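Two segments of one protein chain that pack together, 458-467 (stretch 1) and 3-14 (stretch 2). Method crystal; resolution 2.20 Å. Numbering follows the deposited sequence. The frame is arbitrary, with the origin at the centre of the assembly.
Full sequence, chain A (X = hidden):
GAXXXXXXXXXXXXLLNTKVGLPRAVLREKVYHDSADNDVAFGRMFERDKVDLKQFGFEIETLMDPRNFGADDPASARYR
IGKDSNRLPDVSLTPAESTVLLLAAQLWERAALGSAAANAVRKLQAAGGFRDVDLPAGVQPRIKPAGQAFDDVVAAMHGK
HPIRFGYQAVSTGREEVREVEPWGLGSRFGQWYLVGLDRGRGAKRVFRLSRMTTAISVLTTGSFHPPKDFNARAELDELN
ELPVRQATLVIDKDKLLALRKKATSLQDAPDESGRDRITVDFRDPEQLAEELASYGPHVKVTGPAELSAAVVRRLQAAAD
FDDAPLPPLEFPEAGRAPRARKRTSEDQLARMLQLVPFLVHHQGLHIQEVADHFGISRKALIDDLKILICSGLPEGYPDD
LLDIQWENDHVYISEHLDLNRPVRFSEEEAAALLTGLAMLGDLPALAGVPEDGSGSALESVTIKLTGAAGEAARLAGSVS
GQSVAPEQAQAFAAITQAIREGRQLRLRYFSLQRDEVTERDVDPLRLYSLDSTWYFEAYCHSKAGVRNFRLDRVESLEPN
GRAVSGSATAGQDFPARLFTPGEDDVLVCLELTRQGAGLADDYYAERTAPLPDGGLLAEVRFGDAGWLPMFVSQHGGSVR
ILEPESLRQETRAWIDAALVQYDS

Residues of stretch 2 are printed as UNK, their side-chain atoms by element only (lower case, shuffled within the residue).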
ATOM      1  N   LEU A 458      13.504   1.591  -9.951  1.00 45.00           N
ATOM      2  CA  LEU A 458      12.218   1.190 -10.491  1.00 44.87           C
ATOM      3  C   LEU A 458      12.420   0.207 -11.635  1.00 43.42           C
ATOM      4  O   LEU A 458      11.769  -0.835 -11.692  1.00 43.70           O
ATOM      5  CB  LEU A 458      11.433   2.410 -10.964  1.00 39.23           C
ATOM      6  CG  LEU A 458      10.170   1.994 -11.717  1.00 42.91           C
ATOM      7  CD1 LEU A 458       9.165   1.279 -10.721  1.00 37.67           C
ATOM      8  CD2 LEU A 458       9.500   3.227 -12.377  1.00 46.23           C
ATOM      9  N   GLU A 459      13.330   0.521 -12.544  1.00 43.47           N
ATOM     10  CA  GLU A 459      13.567  -0.350 -13.692  1.00 48.19           C
ATOM     11  C   GLU A 459      14.075  -1.721 -13.245  1.00 45.97           C
ATOM     12  O   GLU A 459      13.625  -2.766 -13.742  1.00 44.53           O
ATOM     13  CB  GLU A 459      14.567   0.287 -14.656  1.00 55.27           C
ATOM     14  CG  GLU A 459      14.904  -0.650 -15.817  1.00 63.69           C
ATOM     15  CD  GLU A 459      16.216  -0.315 -16.548  1.00 70.77           C
ATOM     16  OE1 GLU A 459      17.222   0.034 -15.880  1.00 66.04           O
ATOM     17  OE2 GLU A 459      16.249  -0.444 -17.793  1.00 79.47           O
ATOM     18  N   SER A 460      15.037  -1.738 -12.323  1.00 41.96           N
ATOM     19  CA  SER A 460      15.637  -3.013 -11.975  1.00 46.07           C
ATOM     20  C   SER A 460      14.663  -3.900 -11.210  1.00 40.54           C
ATOM     21  O   SER A 460      14.654  -5.117 -11.422  1.00 38.94           O
ATOM     22  CB  SER A 460      16.947  -2.826 -11.176  1.00 51.81           C
ATOM     23  OG  SER A 460      16.729  -2.387  -9.848  1.00 54.33           O
ATOM     24  N   VAL A 461      13.865  -3.332 -10.299  1.00 38.11           N
ATOM     25  CA  VAL A 461      12.926  -4.172  -9.561  1.00 38.32           C
ATOM     26  C   VAL A 461      11.805  -4.646 -10.498  1.00 38.85           C
ATOM     27  O   VAL A 461      11.301  -5.766 -10.335  1.00 36.25           O
ATOM     28  CB  VAL A 461      12.394  -3.485  -8.289  1.00 38.72           C
ATOM     29  CG1 VAL A 461      11.354  -2.429  -8.607  1.00 37.61           C
ATOM     30  CG2 VAL A 461      11.809  -4.503  -7.345  1.00 39.97           C
ATOM     31  N   THR A 462      11.488  -3.872 -11.553  1.00 38.16           N
ATOM     32  CA  THR A 462      10.499  -4.319 -12.543  1.00 39.53           C
ATOM     33  C   THR A 462      10.991  -5.557 -13.303  1.00 40.30           C
ATOM     34  O   THR A 462      10.255  -6.536 -13.447  1.00 42.03           O
ATOM     35  CB  THR A 462      10.190  -3.180 -13.510  1.00 38.29           C
ATOM     36  OG1 THR A 462       9.610  -2.117 -12.747  1.00 39.86           O
ATOM     37  CG2 THR A 462       9.220  -3.631 -14.672  1.00 35.21           C
ATOM     38  N   ILE A 463      12.248  -5.549 -13.731  1.00 37.92           N
ATOM     39  CA  ILE A 463      12.834  -6.686 -14.427  1.00 41.74           C
ATOM     40  C   ILE A 463      12.871  -7.901 -13.495  1.00 44.82           C
ATOM     41  O   ILE A 463      12.486  -9.007 -13.875  1.00 45.95           O
ATOM     42  CB  ILE A 463      14.236  -6.297 -14.946  1.00 48.47           C
ATOM     43  CG1 ILE A 463      14.082  -5.157 -15.948  1.00 52.88           C
ATOM     44  CG2 ILE A 463      14.967  -7.449 -15.646  1.00 51.40           C
ATOM     45  CD1 ILE A 463      15.410  -4.567 -16.460  1.00 55.72           C
ATOM     46  N   LYS A 464      13.336  -7.715 -12.254  1.00 43.19           N
ATOM     47  CA  LYS A 464      13.423  -8.847 -11.331  1.00 42.03           C
ATOM     48  C   LYS A 464      12.051  -9.448 -11.035  1.00 41.07           C
ATOM     49  O   LYS A 464      11.875 -10.669 -11.088  1.00 38.36           O
ATOM     50  CB  LYS A 464      14.099  -8.420 -10.037  1.00 42.00           C
ATOM     51  CG  LYS A 464      15.525  -7.983 -10.233  1.00 44.03           C
ATOM     52  CD  LYS A 464      16.123  -7.470  -8.919  1.00 46.69           C
ATOM     53  CE  LYS A 464      17.628  -7.154  -9.067  1.00 48.30           C
ATOM     54  NZ  LYS A 464      18.125  -6.807  -7.717  1.00 50.50           N
ATOM     55  N   LEU A 465      11.045  -8.606 -10.795  1.00 39.11           N
ATOM     56  CA  LEU A 465       9.718  -9.148 -10.519  1.00 37.59           C
ATOM     57  C   LEU A 465       9.104  -9.775 -11.763  1.00 41.14           C
ATOM     58  O   LEU A 465       8.264 -10.674 -11.638  1.00 42.55           O
ATOM     59  CB  LEU A 465       8.784  -8.078  -9.971  1.00 39.24           C
ATOM     60  CG  LEU A 465       8.762  -7.878  -8.454  1.00 40.50           C
ATOM     61  CD1 LEU A 465       7.962  -8.985  -7.833  1.00 47.34           C
ATOM     62  CD2 LEU A 465      10.166  -7.953  -7.930  1.00 39.88           C
ATOM     63  N   THR A 466       9.491  -9.297 -12.961  1.00 38.57           N
ATOM     64  CA  THR A 466       9.037  -9.925 -14.198  1.00 42.88           C
ATOM     65  C   THR A 466       9.497 -11.381 -14.265  1.00 47.67           C
ATOM     66  O   THR A 466       8.737 -12.262 -14.676  1.00 48.29           O
ATOM     67  CB  THR A 466       9.572  -9.158 -15.412  1.00 43.51           C
ATOM     68  OG1 THR A 466       9.010  -7.840 -15.455  1.00 38.26           O
ATOM     69  CG2 THR A 466       9.244  -9.874 -16.745  1.00 40.39           C
ATOM     70  N   GLY A 467      10.731 -11.648 -13.850  1.00 47.77           N
ATOM     71  CA  GLY A 467      11.214 -13.013 -13.816  1.00 47.95           C
ATOM     72  C   GLY A 467      10.452 -13.856 -12.815  1.00 50.54           C
ATOM     73  O   GLY A 467      10.296 -15.058 -13.009  1.00 50.76           O
ATOM     74  N   UNK A   3      12.837   1.222 -25.655  1.00107.83           N
ATOM     75  CA  UNK A   3      12.971   0.001 -26.441  1.00103.40           C
ATOM     76  C   UNK A   3      13.996  -0.966 -25.846  1.00 98.59           C
ATOM     77  O   UNK A   3      13.882  -2.174 -26.055  1.00 99.04           O
ATOM     78  o   UNK A   3      13.380  -0.823 -28.695  1.00107.11           O
ATOM     79  c   UNK A   3      13.338   0.345 -27.889  1.00106.37           C
ATOM     80  N   UNK A   4      15.010  -0.474 -25.119  1.00 94.92           N
ATOM     81  CA  UNK A   4      15.903  -1.406 -24.435  1.00 87.64           C
ATOM     82  C   UNK A   4      15.240  -2.025 -23.214  1.00 83.63           C
ATOM     83  O   UNK A   4      15.382  -3.228 -22.984  1.00 83.28           O
ATOM     84  c   UNK A   4      19.343  -0.964 -22.727  1.00 80.38           C
ATOM     85  c   UNK A   4      18.144  -1.686 -23.274  1.00 79.33           C
ATOM     86  n   UNK A   4      20.577  -2.322 -19.536  1.00 77.84           N
ATOM     87  c   UNK A   4      17.219  -0.741 -24.035  1.00 81.74           C
ATOM     88  n   UNK A   4      20.086  -1.712 -21.714  1.00 80.74           N
ATOM     89  c   UNK A   4      19.844  -1.633 -20.406  1.00 80.40           C
ATOM     90  n   UNK A   4      18.876  -0.845 -19.960  1.00 81.87           N
ATOM     91  N   UNK A   5      14.525  -1.236 -22.411  1.00 80.78           N
ATOM     92  CA  UNK A   5      13.845  -1.838 -21.267  1.00 79.71           C
ATOM     93  C   UNK A   5      12.858  -2.890 -21.735  1.00 75.72           C
ATOM     94  O   UNK A   5      12.854  -4.021 -21.240  1.00 74.90           O
ATOM     95  c   UNK A   5      13.153  -0.781 -20.407  1.00 81.79           C
ATOM     96  c   UNK A   5      12.435  -1.449 -19.245  1.00 78.21           C
ATOM     97  o   UNK A   5      14.149   0.097 -19.874  1.00 83.98           O
ATOM     98  N   UNK A   6      12.046  -2.549 -22.729  1.00 74.63           N
ATOM     99  CA  UNK A   6      11.093  -3.522 -23.235  1.00 75.51           C
ATOM    100  C   UNK A   6      11.792  -4.712 -23.871  1.00 68.04           C
ATOM    101  O   UNK A   6      11.330  -5.852 -23.730  1.00 67.08           O
ATOM    102  c   UNK A   6       7.924  -3.250 -23.003  1.00100.92           C
ATOM    103  o   UNK A   6       7.996  -3.578 -21.793  1.00101.12           O
ATOM    104  c   UNK A   6      10.134  -2.857 -24.220  1.00 86.47           C
ATOM    105  o   UNK A   6       7.078  -3.750 -23.791  1.00104.51           O
ATOM    106  c   UNK A   6       8.918  -2.207 -23.551  1.00 95.07           C
ATOM    107  N   UNK A   7      12.911  -4.476 -24.559  1.00 63.33           N
ATOM    108  CA  UNK A   7      13.627  -5.572 -25.202  1.00 61.16           C
ATOM    109  C   UNK A   7      14.182  -6.538 -24.161  1.00 55.95           C
ATOM    110  O   UNK A   7      14.111  -7.760 -24.335  1.00 54.01           O
ATOM    111  c   UNK A   7      14.735  -5.018 -26.109  1.00 65.71           C
ATOM    112  c   UNK A   7      18.046  -3.640 -26.975  1.00 71.89           C
ATOM    113  n   UNK A   7      17.413  -2.729 -27.699  1.00 78.04           N
ATOM    114  c   UNK A   7      16.561  -5.418 -27.826  1.00 65.45           C
ATOM    115  n   UNK A   7      17.675  -4.917 -27.038  1.00 67.54           N
ATOM    116  n   UNK A   7      19.069  -3.274 -26.212  1.00 68.58           N
ATOM    117  c   UNK A   7      15.486  -6.057 -26.926  1.00 66.06           C
ATOM    118  N   UNK A   8      14.734  -6.007 -23.068  1.00 56.26           N
ATOM    119  CA  UNK A   8      15.189  -6.861 -21.978  1.00 55.80           C
ATOM    120  C   UNK A   8      14.046  -7.680 -21.410  1.00 55.26           C
ATOM    121  O   UNK A   8      14.201  -8.883 -21.182  1.00 53.61           O
ATOM    122  c   UNK A   8      17.225  -5.508 -21.238  1.00 56.65           C
ATOM    123  c   UNK A   8      15.840  -6.033 -20.874  1.00 53.34           C
ATOM    124  c   UNK A   8      18.140  -6.591 -21.782  1.00 58.22           C
ATOM    125  c   UNK A   8      17.867  -4.810 -20.058  1.00 56.54           C
ATOM    126  N   UNK A   9      12.879  -7.050 -21.198  1.00 56.32           N
ATOM    127  CA  UNK A   9      11.741  -7.778 -20.637  1.00 54.39           C
ATOM    128  C   UNK A   9      11.308  -8.915 -21.550  1.00 53.14           C
ATOM    129  O   UNK A   9      11.178 -10.064 -21.105  1.00 51.95           O
ATOM    130  c   UNK A   9      10.573  -6.816 -20.354  1.00 50.71           C
ATOM    131  c   UNK A   9      10.945  -6.503 -17.887  1.00 53.84           C
ATOM    132  c   UNK A   9       9.923  -4.572 -19.161  1.00 53.62           C
ATOM    133  c   UNK A   9      10.882  -5.793 -19.265  1.00 53.55           C
ATOM    134  N   UNK A  10      11.175  -8.627 -22.850  1.00 54.61           N
ATOM    135  CA  UNK A  10      10.793  -9.643 -23.835  1.00 53.16           C
ATOM    136  C   UNK A  10      11.847 -10.748 -23.940  1.00 51.26           C
ATOM    137  O   UNK A  10      11.507 -11.934 -24.062  1.00 50.53           O
ATOM    138  o   UNK A  10       8.344  -8.295 -24.616  1.00 58.00           O
ATOM    139  c   UNK A  10       9.360  -8.046 -25.262  1.00 58.94           C
ATOM    140  c   UNK A  10      10.595  -8.970 -25.210  1.00 57.65           C
ATOM    141  n   UNK A  10       9.485  -6.946 -25.995  1.00 62.22           N
ATOM    142  N   UNK A  11      13.141 -10.378 -23.913  1.00 48.37           N
ATOM    143  CA  UNK A  11      14.187 -11.398 -23.966  1.00 48.84           C
ATOM    144  C   UNK A  11      14.071 -12.306 -22.753  1.00 49.08           C
ATOM    145  O   UNK A  11      14.078 -13.530 -22.876  1.00 49.66           O
ATOM    146  c   UNK A  11      16.751 -12.693 -25.136  1.00 49.76           C
ATOM    147  c   UNK A  11      16.814 -11.674 -24.009  1.00 55.08           C
ATOM    148  c   UNK A  11      18.111 -10.897 -24.102  1.00 54.66           C
ATOM    149  c   UNK A  11      15.582 -10.751 -24.058  1.00 51.64           C
ATOM    150  N   UNK A  12      13.904 -11.709 -21.571  1.00 48.61           N
ATOM    151  CA  UNK A  12      13.822 -12.501 -20.351  1.00 48.64           C
ATOM    152  C   UNK A  12      12.645 -13.477 -20.412  1.00 45.93           C
ATOM    153  O   UNK A  12      12.781 -14.653 -20.058  1.00 44.59           O
ATOM    154  c   UNK A  12      14.284 -13.209 -17.313  1.00 43.85           C
ATOM    155  c   UNK A  12      13.118 -11.037 -16.702  1.00 42.88           C
ATOM    156  c   UNK A  12      13.294 -12.161 -17.788  1.00 48.30           C
ATOM    157  c   UNK A  12      13.719 -11.568 -19.136  1.00 43.02           C
ATOM    158  N   UNK A  13      11.500 -13.028 -20.907  1.00 46.90           N
ATOM    159  CA  UNK A  13      10.341 -13.929 -20.947  1.00 48.51           C
ATOM    160  C   UNK A  13      10.523 -15.042 -21.971  1.00 47.48           C
ATOM    161  O   UNK A  13      10.193 -16.189 -21.694  1.00 47.03           O
ATOM    162  c   UNK A  13       8.432 -13.086 -18.861  1.00 43.05           C
ATOM    163  c   UNK A  13       9.066 -13.150 -21.251  1.00 47.07           C
ATOM    164  c   UNK A  13       7.627 -11.325 -20.418  1.00 49.17           C
ATOM    165  c   UNK A  13       8.759 -12.231 -20.080  1.00 47.53           C
ATOM    166  N   UNK A  14      11.104 -14.730 -23.129  1.00 48.69           N
ATOM    167  CA  UNK A  14      11.321 -15.746 -24.157  1.00 47.99           C
ATOM    168  C   UNK A  14      12.243 -16.851 -23.665  1.00 49.28           C
ATOM    169  O   UNK A  14      12.039 -18.036 -23.967  1.00 50.98           O
ATOM    170  c   UNK A  14      11.916 -15.088 -25.411  1.00 49.09           C
TER

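Position 3 carries one carbon and then one oxygen, and lies far from stretch 1: this is S3, a small polar residue, exposed and poorly ordered, on the helix. Position 4 has three carbons, a nitrogen, and a carbon bearing two more nitrogens, a guanidinium that comes near the carboxylate of E459. It is R4, whose NH1 lies 3.4 Å from E459 OE2 in a salt bridge; the oxygen sits at the edge of the guanidinium, near its plane, and the long side chain lets the charge reach across from a CB that points sideways.

At position 5 a single carbon carries one oxygen and one carbon, and the oxygen approaches the same carboxylate. This is T5, with OG1 donating a hydrogen bond of 3.0 Å to E459 OE2. Its CB points toward stretch 1, so a short hydroxyl suffices. Position 6 has three carbons, the third carrying two oxygens, and touches nothing on stretch 1; it is E6, a charged residue exposed to solvent. Position 7 repeats the chain ending in a guanidinium, again out of reach: R7, whose NE and NH2 are hydrogen-bonded elsewhere in the structure.

Position 8 shows four carbons forked at the second, close to I463. As L8, it brings CD1 to 4.4 Å from I463 CD1, fitting a buried place. The same forked set at position 9 lies against I463 and T466. In L9, CD2 is 3.9 Å from I463 CG1 and 3.4 Å from T466 OG1; that hydroxyl is already spent, donating to T462 O at 2.7 Å, so an apolar neighbour costs it no hydrogen bond.

Position 10 has two carbons, the second carrying an oxygen and a nitrogen: N10, polar and partly exposed, whose CA-to-CB bond points away from stretch 1. Position 11, four carbons forked at the second, makes no contact here; it is L11, buried as an apolar residue should be. Position 12 has the same fork, aimed at I463, T466 and G467. It is L12, and its CD2 lies 3.5 Å from I463 O and 3.8 Å from G467 N, close to the backbone where glycine has no side chain. Position 13, forked likewise, reaches T466: L13, buried, its apolar end packing on the threonine methyl with CD2 3.9 Å from T466 CG2. Position 14 has one carbon, out of reach: A14, a small apolar residue in a buried position.

The two helices run nearly parallel, 18° apart, with axes 10.1 Å apart at closest approach. E459 anchors one end through R4 and T5, while leucines pack around I463 and T466 farther along.

Stretch 2, residues 3-14: SRTERLLNLLLA
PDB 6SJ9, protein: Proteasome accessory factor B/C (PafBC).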